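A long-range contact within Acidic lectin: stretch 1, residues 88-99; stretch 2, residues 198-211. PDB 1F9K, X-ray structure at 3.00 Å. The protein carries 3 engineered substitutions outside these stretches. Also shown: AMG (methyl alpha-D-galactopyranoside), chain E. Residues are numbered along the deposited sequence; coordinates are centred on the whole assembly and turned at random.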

# COMPACT_ATOMS: atom_id res chain seq x y z
N ASP A 88 10.20 -17.64 14.21
CA ASP A 88 8.76 -17.42 14.35
C ASP A 88 8.31 -16.19 13.59
O ASP A 88 7.17 -16.11 13.16
CB ASP A 88 8.36 -17.27 15.83
CG ASP A 88 8.06 -18.60 16.50
OD1 ASP A 88 6.94 -19.12 16.30
OD2 ASP A 88 8.94 -19.12 17.21
N GLY A 89 9.19 -15.21 13.45
CA GLY A 89 8.78 -14.02 12.74
C GLY A 89 9.39 -12.72 13.20
O GLY A 89 10.25 -12.68 14.08
N LEU A 90 8.89 -11.64 12.61
CA LEU A 90 9.36 -10.28 12.87
C LEU A 90 8.17 -9.38 13.14
O LEU A 90 7.08 -9.62 12.63
CB LEU A 90 10.13 -9.81 11.64
CG LEU A 90 10.56 -8.36 11.47
CD1 LEU A 90 11.50 -7.97 12.58
CD2 LEU A 90 11.24 -8.20 10.13
N THR A 91 8.37 -8.32 13.92
CA THR A 91 7.28 -7.40 14.24
C THR A 91 7.73 -6.00 14.61
O THR A 91 8.81 -5.80 15.15
CB THR A 91 6.47 -7.96 15.40
N PHE A 92 6.88 -5.02 14.27
CA PHE A 92 7.10 -3.62 14.60
C PHE A 92 6.07 -3.43 15.69
O PHE A 92 4.91 -3.76 15.49
CB PHE A 92 6.78 -2.69 13.43
CG PHE A 92 6.58 -1.25 13.84
CD1 PHE A 92 7.66 -0.40 14.01
CD2 PHE A 92 5.30 -0.75 14.08
CE1 PHE A 92 7.48 0.92 14.42
CE2 PHE A 92 5.11 0.57 14.49
CZ PHE A 92 6.20 1.40 14.65
N PHE A 93 6.49 -2.91 16.83
CA PHE A 93 5.54 -2.75 17.92
C PHE A 93 5.64 -1.42 18.63
O PHE A 93 6.57 -0.66 18.42
CB PHE A 93 5.74 -3.88 18.92
CG PHE A 93 7.08 -3.86 19.59
CD1 PHE A 93 8.18 -4.45 18.99
CD2 PHE A 93 7.25 -3.18 20.78
CE1 PHE A 93 9.44 -4.37 19.58
CE2 PHE A 93 8.50 -3.09 21.38
CZ PHE A 93 9.60 -3.68 20.77
N MET A 94 4.66 -1.17 19.48
CA MET A 94 4.58 0.04 20.28
C MET A 94 4.09 -0.41 21.64
O MET A 94 3.16 -1.22 21.74
CB MET A 94 3.56 1.03 19.72
CG MET A 94 3.86 1.58 18.37
SD MET A 94 2.66 2.89 18.08
CE MET A 94 3.49 3.85 16.77
N VAL A 95 4.70 0.10 22.71
CA VAL A 95 4.28 -0.25 24.06
C VAL A 95 4.58 0.88 25.02
O VAL A 95 5.50 1.68 24.79
CB VAL A 95 4.97 -1.53 24.59
CG1 VAL A 95 4.46 -2.75 23.86
CG2 VAL A 95 6.47 -1.41 24.43
N PRO A 96 3.79 0.99 26.09
CA PRO A 96 3.97 2.02 27.09
C PRO A 96 5.39 1.89 27.61
O PRO A 96 5.94 0.79 27.63
CB PRO A 96 2.95 1.65 28.15
CG PRO A 96 1.85 1.07 27.34
CD PRO A 96 2.59 0.18 26.39
N PRO A 97 6.00 3.02 28.01
CA PRO A 97 7.36 3.05 28.53
C PRO A 97 7.51 2.21 29.79
O PRO A 97 6.61 2.17 30.64
CB PRO A 97 7.60 4.52 28.79
CG PRO A 97 6.79 5.17 27.71
CD PRO A 97 5.50 4.39 27.81
N ASN A 98 8.65 1.53 29.89
CA ASN A 98 8.93 0.67 31.04
C ASN A 98 7.80 -0.35 31.19
O ASN A 98 7.26 -0.54 32.28
CB ASN A 98 9.07 1.53 32.32
N SER A 99 7.42 -0.99 30.08
CA SER A 99 6.37 -2.02 30.08
C SER A 99 7.11 -3.34 29.80
O SER A 99 7.95 -3.41 28.91
CB SER A 99 5.33 -1.74 28.99
C1 AMG E . 6.12 -24.06 19.31
C2 AMG E . 5.96 -22.56 19.55
C3 AMG E . 5.75 -21.84 18.20
C4 AMG E . 6.88 -22.20 17.19
C5 AMG E . 7.11 -23.71 17.11
C6 AMG E . 8.41 -24.00 16.40
C7 AMG E . 4.99 -25.99 18.45
O1 AMG E . 4.94 -24.59 18.79
O2 AMG E . 4.89 -22.30 20.46
O3 AMG E . 5.71 -20.43 18.40
O4 AMG E . 8.11 -21.57 17.55
O5 AMG E . 7.23 -24.28 18.44
O6 AMG E . 8.42 -25.30 15.85
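Stretch 2 198-211: EFPNSEWVNVGLSA

Stretch 2 pairs with stretch 1 as a neighbouring antiparallel β-strand. Residues 204-211 are extended and run against the strand of stretch 1, which ends at Val 95, at 160° between the two N-to-C directions. The strand axes approach to 4.6 Å. Before the strand, residues 199-203 form a loop that follows the end of a helix.

Asp 88 does not touch stretch 2. The Asp 88 carboxylate binds the galactoside: Asp 88 OD1 accepts a hydrogen bond from AMG O3 at 2.8 Å, and Asp 88 OD2 one from AMG O4 at 2.6 Å. Gly 89 O lies 3.3 Å from Ala 211 CA, a CA-H...O contact. Leu 90 faces Ala 211 in a non-hydrogen-bonded pair, with Leu 90 CD1 4.1 Å from Ala 211 CB.

Thr 91 pairs with Ser 210 through two hydrogen bonds, Thr 91 N to Ser 210 O and Ser 210 N to Thr 91 O, both 2.8 Å. Phe 92 sits opposite Leu 209. Its side chain shares a sheet face with those of Leu 90 and Met 94, and Phe 92 CE1 packs 3.3 Å from Val 207 CG1.

Phe 93 pairs with Gly 208: Phe 93 N to Gly 208 O is 2.9 Å, and Gly 208 N to Phe 93 O is 3.1 Å. The Phe 93 ring lies over Gly 208, whose CA is 4.2 Å from the ring centroid. An ideal CB on Gly 208 would fall 2.7 Å from Phe 93 CZ, a clash.

Met 94 is opposite Val 207, and Met 94 CB lies 4.1 Å from Phe 199 CZ. Val 95 closes the ladder with Asn 206. Asn 206 N to Val 95 O is short, 2.6 Å; Val 95 N to Asn 206 O is 3.2 Å.

Beyond the strand, Pro 96 CD packs 3.6 Å from Phe 199 CE1. Pro 97 CD lies 3.0 Å from Trp 204 O.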

# COMPACT_ATOMS: atom_id res chain seq x y z
N GLU A 198 -6.75 2.17 22.27
CA GLU A 198 -5.89 1.01 22.50
C GLU A 198 -4.75 1.28 23.48
O GLU A 198 -4.15 0.37 24.05
CB GLU A 198 -5.33 0.52 21.17
CG GLU A 198 -6.41 0.15 20.18
CD GLU A 198 -7.39 -0.86 20.74
OE1 GLU A 198 -6.93 -1.86 21.33
OE2 GLU A 198 -8.62 -0.66 20.59
N PHE A 199 -4.44 2.56 23.66
CA PHE A 199 -3.39 3.00 24.58
C PHE A 199 -4.00 4.14 25.38
O PHE A 199 -3.58 5.29 25.25
CB PHE A 199 -2.18 3.50 23.80
CG PHE A 199 -1.30 2.41 23.28
CD1 PHE A 199 -0.60 1.58 24.16
CD2 PHE A 199 -1.13 2.22 21.91
CE1 PHE A 199 0.26 0.59 23.69
CE2 PHE A 199 -0.28 1.23 21.42
CZ PHE A 199 0.42 0.41 22.32
N PRO A 200 -5.00 3.83 26.21
CA PRO A 200 -5.71 4.80 27.05
C PRO A 200 -4.93 5.36 28.25
O PRO A 200 -5.17 6.48 28.68
CB PRO A 200 -6.94 4.02 27.48
CG PRO A 200 -6.37 2.65 27.69
CD PRO A 200 -5.50 2.47 26.46
N ASN A 201 -3.99 4.56 28.77
CA ASN A 201 -3.19 4.97 29.93
C ASN A 201 -1.76 5.35 29.59
O ASN A 201 -0.86 5.23 30.42
CB ASN A 201 -3.19 3.86 30.98
CG ASN A 201 -4.59 3.50 31.46
OD1 ASN A 201 -5.37 4.38 31.84
ND2 ASN A 201 -4.90 2.21 31.46
N SER A 202 -1.53 5.82 28.37
CA SER A 202 -0.20 6.22 27.95
C SER A 202 -0.26 7.18 26.77
O SER A 202 -0.87 6.89 25.74
CB SER A 202 0.63 4.99 27.57
N GLU A 203 0.35 8.34 26.94
CA GLU A 203 0.38 9.35 25.89
C GLU A 203 1.70 9.15 25.17
O GLU A 203 1.96 9.73 24.12
CB GLU A 203 0.32 10.75 26.50
CG GLU A 203 -0.98 11.09 27.21
CD GLU A 203 -0.90 12.41 27.97
OE1 GLU A 203 -0.61 13.45 27.34
OE2 GLU A 203 -1.11 12.39 29.19
N TRP A 204 2.54 8.33 25.77
CA TRP A 204 3.84 8.04 25.20
C TRP A 204 4.04 6.55 25.11
O TRP A 204 3.57 5.79 25.96
CB TRP A 204 4.96 8.64 26.05
CG TRP A 204 4.83 10.11 26.27
CD1 TRP A 204 3.98 10.73 27.13
CD2 TRP A 204 5.57 11.14 25.61
NE1 TRP A 204 4.15 12.09 27.06
CE2 TRP A 204 5.12 12.37 26.14
CE3 TRP A 204 6.58 11.14 24.64
CZ2 TRP A 204 5.65 13.59 25.72
CZ3 TRP A 204 7.10 12.36 24.22
CH2 TRP A 204 6.63 13.57 24.76
N VAL A 205 4.74 6.14 24.07
CA VAL A 205 5.02 4.74 23.84
C VAL A 205 6.42 4.59 23.29
O VAL A 205 7.01 5.55 22.75
CB VAL A 205 4.07 4.14 22.80
CG1 VAL A 205 2.64 4.16 23.33
CG2 VAL A 205 4.19 4.90 21.48
N ASN A 206 6.96 3.39 23.41
CA ASN A 206 8.27 3.11 22.89
C ASN A 206 8.10 2.35 21.59
O ASN A 206 7.42 1.34 21.53
CB ASN A 206 9.09 2.29 23.90
CG ASN A 206 9.66 3.15 25.01
OD1 ASN A 206 10.42 4.08 24.74
ND2 ASN A 206 9.31 2.84 26.25
N VAL A 207 8.70 2.90 20.54
CA VAL A 207 8.65 2.32 19.22
C VAL A 207 9.77 1.28 19.11
O VAL A 207 10.83 1.45 19.71
CB VAL A 207 8.84 3.42 18.16
CG1 VAL A 207 8.86 2.82 16.78
CG2 VAL A 207 7.72 4.43 18.28
N GLY A 208 9.53 0.20 18.36
CA GLY A 208 10.55 -0.83 18.22
C GLY A 208 10.34 -1.93 17.20
O GLY A 208 9.29 -2.03 16.56
N LEU A 209 11.37 -2.75 17.05
CA LEU A 209 11.42 -3.89 16.15
C LEU A 209 11.78 -5.12 16.98
O LEU A 209 12.69 -5.08 17.80
CB LEU A 209 12.48 -3.66 15.09
CG LEU A 209 12.12 -2.58 14.07
CD1 LEU A 209 13.32 -2.24 13.21
CD2 LEU A 209 10.99 -3.10 13.18
N SER A 210 11.07 -6.22 16.76
CA SER A 210 11.32 -7.45 17.51
C SER A 210 11.26 -8.70 16.63
O SER A 210 10.60 -8.69 15.60
CB SER A 210 10.30 -7.57 18.65
OG SER A 210 10.50 -8.75 19.40
N ALA A 211 11.96 -9.75 17.03
CA ALA A 211 11.98 -11.02 16.29
C ALA A 211 12.38 -12.20 17.19
O ALA A 211 13.07 -12.03 18.19
CB ALA A 211 12.92 -10.93 15.07